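Local coordinates for protein phosphodiesterase (Candida albicans, PDB 6CPU) that is a mostly helical member of the cyclic nucleotide phosphodiesterase family, in the HD superfamily, modelled with a zinc and a magnesium ion, at residues S77-L90 / Q182-I194. Sequence-based numbering, arbitrary orientation.
Sequences SKLDNLPFSDKSLL and QLIYLYRLMIEEI
E193, in the last turn of helix 177-193, reaches across to the turn that opens at S77 and divides its carboxylate between two donors there. S77 OG gives its proton to E193 OE1 at 2.5 Å, a very short bond. The other oxygen accepts from L79 N, 2.7 Å from E193 OE2, on its syn side and 25° out of the carboxylate plane; K78 N lies 3.0 Å from E193 OE2. With its hydroxyl anti to the backbone N (chi1 163°), S77 faces both the glutamate and its own turn. S77 OG thus also accepts from D80 N, 2.9 Å away and nearly straight, an ST motif. The type I turn from L79 to L82 overlaps this motif, and K87 NZ clasps it to helix 84-94: it bonds D80 O from above the carbonyl plane and L82 O in plane, on a lone pair, at 2.6 Å.

Apolar packing, mostly of leucines, fills the rest, including where the axes of 84-90 and 182-193 cross at 83°. L82 spreads its two methyls over L186 and L189, with L82 CD1 3.6 Å from L186 CD2, while L79 lies alongside E193 in the opposite sense and meets M190 CG crosswise. Farther along, L89 CG sits 3.6 Å from L183 CD2, and L186 CD1 fits among L89, L90 and the carbonyl of D86. Helix 25-34 covers L90 and I194 from outside the pair.

This join ties the irregular lead-in of helix 84-94, beside the small parallel sheet, to helix 177-193, which in turn packs on helix 253-264. Two donors, one on each oxygen, would favour an ionised E193 and limit its carboxylate's rotation, which is consistent with a role in holding the turn in place while the leucines supply the apolar adhesion.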
loop_
_atom_site.group_PDB
_atom_site.type_symbol
_atom_site.label_atom_id
_atom_site.label_comp_id
_atom_site.label_asym_id
_atom_site.label_seq_id
_atom_site.Cartn_x
_atom_site.Cartn_y
_atom_site.Cartn_z
ATOM N N SER A 77 25.185 5.574 -20.492
ATOM C CA SER A 77 24.360 5.128 -19.365
ATOM C C SER A 77 24.972 4.015 -18.517
ATOM O O SER A 77 25.279 2.926 -19.014
ATOM C CB SER A 77 22.987 4.662 -19.861
ATOM O OG SER A 77 22.337 3.888 -18.864
ATOM N N LYS A 78 25.093 4.277 -17.222
ATOM C CA LYS A 78 25.536 3.254 -16.277
ATOM C C LYS A 78 24.521 2.108 -16.157
ATOM O O LYS A 78 24.906 0.945 -16.061
ATOM C CB LYS A 78 25.832 3.886 -14.918
ATOM C CG LYS A 78 27.128 4.685 -14.934
ATOM C CD LYS A 78 27.363 5.438 -13.638
ATOM C CE LYS A 78 28.775 6.003 -13.601
ATOM N NZ LYS A 78 29.106 6.605 -12.281
ATOM N N LEU A 79 23.228 2.425 -16.199
ATOM C CA LEU A 79 22.196 1.377 -16.152
ATOM C C LEU A 79 22.321 0.430 -17.330
ATOM O O LEU A 79 22.324 -0.792 -17.170
ATOM C CB LEU A 79 20.780 1.976 -16.160
ATOM C CG LEU A 79 20.105 2.312 -14.837
ATOM C CD1 LEU A 79 18.728 2.889 -15.137
ATOM C CD2 LEU A 79 20.013 1.100 -13.919
ATOM N N ASP A 80 22.418 1.008 -18.523
ATOM C CA ASP A 80 22.489 0.232 -19.757
ATOM C C ASP A 80 23.765 -0.624 -19.827
ATOM O O ASP A 80 23.750 -1.715 -20.389
ATOM C CB ASP A 80 22.394 1.163 -20.975
ATOM C CG ASP A 80 21.029 1.882 -21.076
ATOM O OD1 ASP A 80 20.036 1.455 -20.427
ATOM O OD2 ASP A 80 20.949 2.884 -21.820
ATOM N N ASN A 81 24.842 -0.135 -19.213
ATOM C CA ASN A 81 26.137 -0.816 -19.231
ATOM C C ASN A 81 26.421 -1.745 -18.047
ATOM O O ASN A 81 27.550 -2.232 -17.911
ATOM C CB ASN A 81 27.250 0.233 -19.363
ATOM C CG ASN A 81 27.229 0.922 -20.717
ATOM O OD1 ASN A 81 27.201 0.259 -21.760
ATOM N ND2 ASN A 81 27.233 2.253 -20.715
ATOM N N LEU A 82 25.416 -2.011 -17.200
ATOM C CA LEU A 82 25.597 -2.922 -16.067
ATOM C C LEU A 82 25.951 -4.318 -16.539
ATOM O O LEU A 82 25.408 -4.783 -17.529
ATOM C CB LEU A 82 24.314 -3.039 -15.229
ATOM C CG LEU A 82 23.906 -1.847 -14.372
ATOM C CD1 LEU A 82 22.497 -2.106 -13.843
ATOM C CD2 LEU A 82 24.878 -1.577 -13.225
ATOM N N PRO A 83 26.827 -5.018 -15.800
ATOM C CA PRO A 83 26.997 -6.436 -16.092
ATOM C C PRO A 83 25.672 -7.177 -15.929
ATOM O O PRO A 83 24.773 -6.699 -15.214
ATOM C CB PRO A 83 28.000 -6.921 -15.033
ATOM C CG PRO A 83 28.480 -5.717 -14.309
ATOM C CD PRO A 83 27.523 -4.600 -14.573
ATOM N N PHE A 84 25.560 -8.334 -16.567
ATOM C CA PHE A 84 24.332 -9.113 -16.502
ATOM C C PHE A 84 23.936 -9.446 -15.061
ATOM O O PHE A 84 22.750 -9.397 -14.715
ATOM C CB PHE A 84 24.436 -10.392 -17.327
ATOM C CG PHE A 84 23.279 -11.327 -17.123
ATOM C CD1 PHE A 84 22.046 -11.057 -17.696
ATOM C CD2 PHE A 84 23.412 -12.458 -16.326
ATOM C CE1 PHE A 84 20.972 -11.908 -17.498
ATOM C CE2 PHE A 84 22.342 -13.312 -16.121
ATOM C CZ PHE A 84 21.120 -13.038 -16.711
ATOM N N SER A 85 24.919 -9.777 -14.221
ATOM C CA SER A 85 24.652 -10.077 -12.811
ATOM C C SER A 85 23.911 -8.939 -12.092
ATOM O O SER A 85 22.990 -9.200 -11.310
ATOM C CB SER A 85 25.950 -10.422 -12.069
ATOM O OG SER A 85 26.768 -9.277 -11.904
ATOM N N ASP A 86 24.295 -7.692 -12.366
ATOM C CA ASP A 86 23.611 -6.517 -11.800
ATOM C C ASP A 86 22.243 -6.219 -12.426
ATOM O O ASP A 86 21.316 -5.800 -11.718
ATOM C CB ASP A 86 24.480 -5.263 -11.917
ATOM C CG ASP A 86 25.600 -5.223 -10.895
ATOM O OD1 ASP A 86 25.408 -5.727 -9.770
ATOM O OD2 ASP A 86 26.671 -4.670 -11.224
ATOM N N LYS A 87 22.125 -6.385 -13.739
ATOM C CA LYS A 87 20.833 -6.222 -14.421
ATOM C C LYS A 87 19.829 -7.232 -13.873
ATOM O O LYS A 87 18.663 -6.905 -13.581
ATOM C CB LYS A 87 20.974 -6.425 -15.937
ATOM C CG LYS A 87 21.726 -5.316 -16.660
ATOM C CD LYS A 87 21.301 -5.233 -18.118
ATOM C CE LYS A 87 21.968 -4.073 -18.833
ATOM N NZ LYS A 87 23.393 -4.375 -19.160
ATOM N N SER A 88 20.304 -8.457 -13.720
ATOM C CA SER A 88 19.516 -9.552 -13.205
ATOM C C SER A 88 19.101 -9.304 -11.747
ATOM O O SER A 88 17.946 -9.553 -11.375
ATOM C CB SER A 88 20.320 -10.847 -13.338
ATOM O OG SER A 88 19.610 -11.962 -12.857
ATOM N N LEU A 89 20.037 -8.815 -10.936
ATOM C CA LEU A 89 19.764 -8.459 -9.546
ATOM C C LEU A 89 18.684 -7.379 -9.456
ATOM O O LEU A 89 17.750 -7.492 -8.638
ATOM C CB LEU A 89 21.043 -7.978 -8.853
ATOM C CG LEU A 89 20.948 -7.466 -7.414
ATOM C CD1 LEU A 89 20.337 -8.522 -6.518
ATOM C CD2 LEU A 89 22.321 -7.051 -6.888
ATOM N N LEU A 90 18.807 -6.360 -10.307
ATOM C CA LEU A 90 17.831 -5.273 -10.356
ATOM C C LEU A 90 16.404 -5.798 -10.646
ATOM O O LEU A 90 15.463 -5.456 -9.948
ATOM C CB LEU A 90 18.246 -4.250 -11.407
ATOM C CG LEU A 90 17.571 -2.867 -11.384
ATOM C CD1 LEU A 90 18.468 -1.806 -12.023
ATOM C CD2 LEU A 90 16.220 -2.880 -12.082
ATOM N N GLN A 182 24.685 -3.331 -2.795
ATOM C CA GLN A 182 24.560 -3.396 -4.238
ATOM C C GLN A 182 23.146 -2.967 -4.684
ATOM O O GLN A 182 22.999 -2.234 -5.662
ATOM C CB GLN A 182 24.894 -4.806 -4.739
ATOM C CG GLN A 182 25.163 -4.926 -6.235
ATOM C CD GLN A 182 26.417 -4.186 -6.695
ATOM O OE1 GLN A 182 26.671 -4.071 -7.891
ATOM N NE2 GLN A 182 27.197 -3.680 -5.749
ATOM N N LEU A 183 22.116 -3.422 -3.972
ATOM C CA LEU A 183 20.742 -2.955 -4.256
ATOM C C LEU A 183 20.583 -1.453 -4.044
ATOM O O LEU A 183 19.877 -0.805 -4.805
ATOM C CB LEU A 183 19.709 -3.704 -3.401
ATOM C CG LEU A 183 19.556 -5.174 -3.775
ATOM C CD1 LEU A 183 18.668 -5.869 -2.781
ATOM C CD2 LEU A 183 19.005 -5.359 -5.187
ATOM N N ILE A 184 21.220 -0.911 -2.997
ATOM C CA ILE A 184 21.204 0.527 -2.724
ATOM C C ILE A 184 21.860 1.273 -3.887
ATOM O O ILE A 184 21.384 2.326 -4.322
ATOM C CB ILE A 184 21.904 0.871 -1.381
ATOM C CG1 ILE A 184 21.063 0.379 -0.196
ATOM C CG2 ILE A 184 22.117 2.376 -1.234
ATOM C CD1 ILE A 184 21.745 0.446 1.153
ATOM N N TYR A 185 22.954 0.707 -4.387
ATOM C CA TYR A 185 23.684 1.269 -5.515
ATOM C C TYR A 185 22.814 1.320 -6.774
ATOM O O TYR A 185 22.774 2.323 -7.474
ATOM C CB TYR A 185 24.948 0.444 -5.766
ATOM C CG TYR A 185 25.602 0.733 -7.095
ATOM C CD1 TYR A 185 25.527 -0.175 -8.144
ATOM C CD2 TYR A 185 26.298 1.917 -7.299
ATOM C CE1 TYR A 185 26.125 0.091 -9.365
ATOM C CE2 TYR A 185 26.901 2.192 -8.512
ATOM C CZ TYR A 185 26.813 1.280 -9.539
ATOM O OH TYR A 185 27.420 1.573 -10.741
ATOM N N LEU A 186 22.099 0.232 -7.031
ATOM C CA LEU A 186 21.202 0.149 -8.182
ATOM C C LEU A 186 19.997 1.070 -8.018
ATOM O O LEU A 186 19.541 1.658 -8.983
ATOM C CB LEU A 186 20.773 -1.300 -8.411
ATOM C CG LEU A 186 21.874 -2.288 -8.812
ATOM C CD1 LEU A 186 21.401 -3.731 -8.742
ATOM C CD2 LEU A 186 22.396 -1.984 -10.203
ATOM N N TYR A 187 19.497 1.212 -6.793
ATOM C CA TYR A 187 18.413 2.148 -6.513
ATOM C C TYR A 187 18.854 3.574 -6.860
ATOM O O TYR A 187 18.161 4.306 -7.574
ATOM C CB TYR A 187 18.018 2.055 -5.049
ATOM C CG TYR A 187 16.993 3.071 -4.609
ATOM C CD1 TYR A 187 15.722 3.097 -5.180
ATOM C CD2 TYR A 187 17.281 3.985 -3.606
ATOM C CE1 TYR A 187 14.779 4.027 -4.771
ATOM C CE2 TYR A 187 16.348 4.907 -3.194
ATOM C CZ TYR A 187 15.100 4.925 -3.782
ATOM O OH TYR A 187 14.176 5.850 -3.362
ATOM N N ARG A 188 20.045 3.943 -6.395
ATOM C CA ARG A 188 20.561 5.289 -6.631
ATOM C C ARG A 188 20.847 5.547 -8.114
ATOM O O ARG A 188 20.645 6.657 -8.605
ATOM C CB ARG A 188 21.799 5.538 -5.762
ATOM C CG ARG A 188 21.513 5.507 -4.267
ATOM C CD ARG A 188 20.746 6.737 -3.803
ATOM N NE ARG A 188 20.034 6.517 -2.545
ATOM C CZ ARG A 188 19.216 7.402 -1.979
ATOM N NH1 ARG A 188 19.010 8.586 -2.542
ATOM N NH2 ARG A 188 18.599 7.111 -0.837
ATOM N N LEU A 189 21.270 4.509 -8.828
ATOM C CA LEU A 189 21.494 4.586 -10.269
ATOM C C LEU A 189 20.190 4.917 -10.988
ATOM O O LEU A 189 20.156 5.766 -11.877
ATOM C CB LEU A 189 22.071 3.264 -10.786
ATOM C CG LEU A 189 23.209 3.265 -11.794
ATOM C CD1 LEU A 189 24.378 4.143 -11.324
ATOM C CD2 LEU A 189 23.677 1.838 -11.999
ATOM N N MET A 190 19.103 4.259 -10.595
ATOM C CA MET A 190 17.806 4.565 -11.201
ATOM C C MET A 190 17.360 5.998 -10.940
ATOM O O MET A 190 16.800 6.629 -11.829
ATOM C CB MET A 190 16.737 3.580 -10.732
ATOM C CG MET A 190 16.928 2.211 -11.338
ATOM S SD MET A 190 15.592 1.066 -10.957
ATOM C CE MET A 190 15.936 0.725 -9.227
ATOM N N ILE A 191 17.612 6.519 -9.743
ATOM C CA ILE A 191 17.259 7.902 -9.411
ATOM C C ILE A 191 18.039 8.863 -10.310
ATOM O O ILE A 191 17.503 9.870 -10.775
ATOM C CB ILE A 191 17.534 8.210 -7.935
ATOM C CG1 ILE A 191 16.493 7.485 -7.064
ATOM C CG2 ILE A 191 17.507 9.710 -7.663
ATOM C CD1 ILE A 191 16.894 7.321 -5.613
ATOM N N GLU A 192 19.293 8.506 -10.558
ATOM C CA GLU A 192 20.200 9.309 -11.373
ATOM C C GLU A 192 19.775 9.347 -12.840
ATOM O O GLU A 192 19.825 10.405 -13.477
ATOM C CB GLU A 192 21.613 8.737 -11.251
ATOM C CG GLU A 192 22.723 9.707 -11.607
ATOM C CD GLU A 192 24.092 9.048 -11.593
ATOM O OE1 GLU A 192 24.938 9.437 -12.422
ATOM O OE2 GLU A 192 24.319 8.134 -10.771
ATOM N N GLU A 193 19.332 8.206 -13.371
ATOM C CA GLU A 193 19.013 8.093 -14.803
ATOM C C GLU A 193 17.539 8.166 -15.195
ATOM O O GLU A 193 17.230 8.516 -16.331
ATOM C CB GLU A 193 19.605 6.809 -15.357
ATOM C CG GLU A 193 21.126 6.775 -15.259
ATOM C CD GLU A 193 21.739 5.661 -16.081
ATOM O OE1 GLU A 193 21.261 5.388 -17.205
ATOM O OE2 GLU A 193 22.709 5.051 -15.604
ATOM N N ILE A 194 16.629 7.826 -14.288
ATOM C CA ILE A 194 15.200 7.837 -14.628
ATOM C C ILE A 194 14.534 9.082 -14.088
ATOM O O ILE A 194 14.754 9.452 -12.941
ATOM C CB ILE A 194 14.482 6.586 -14.085
ATOM C CG1 ILE A 194 15.062 5.350 -14.768
ATOM C CG2 ILE A 194 12.970 6.693 -14.303
ATOM C CD1 ILE A 194 14.574 4.032 -14.224
#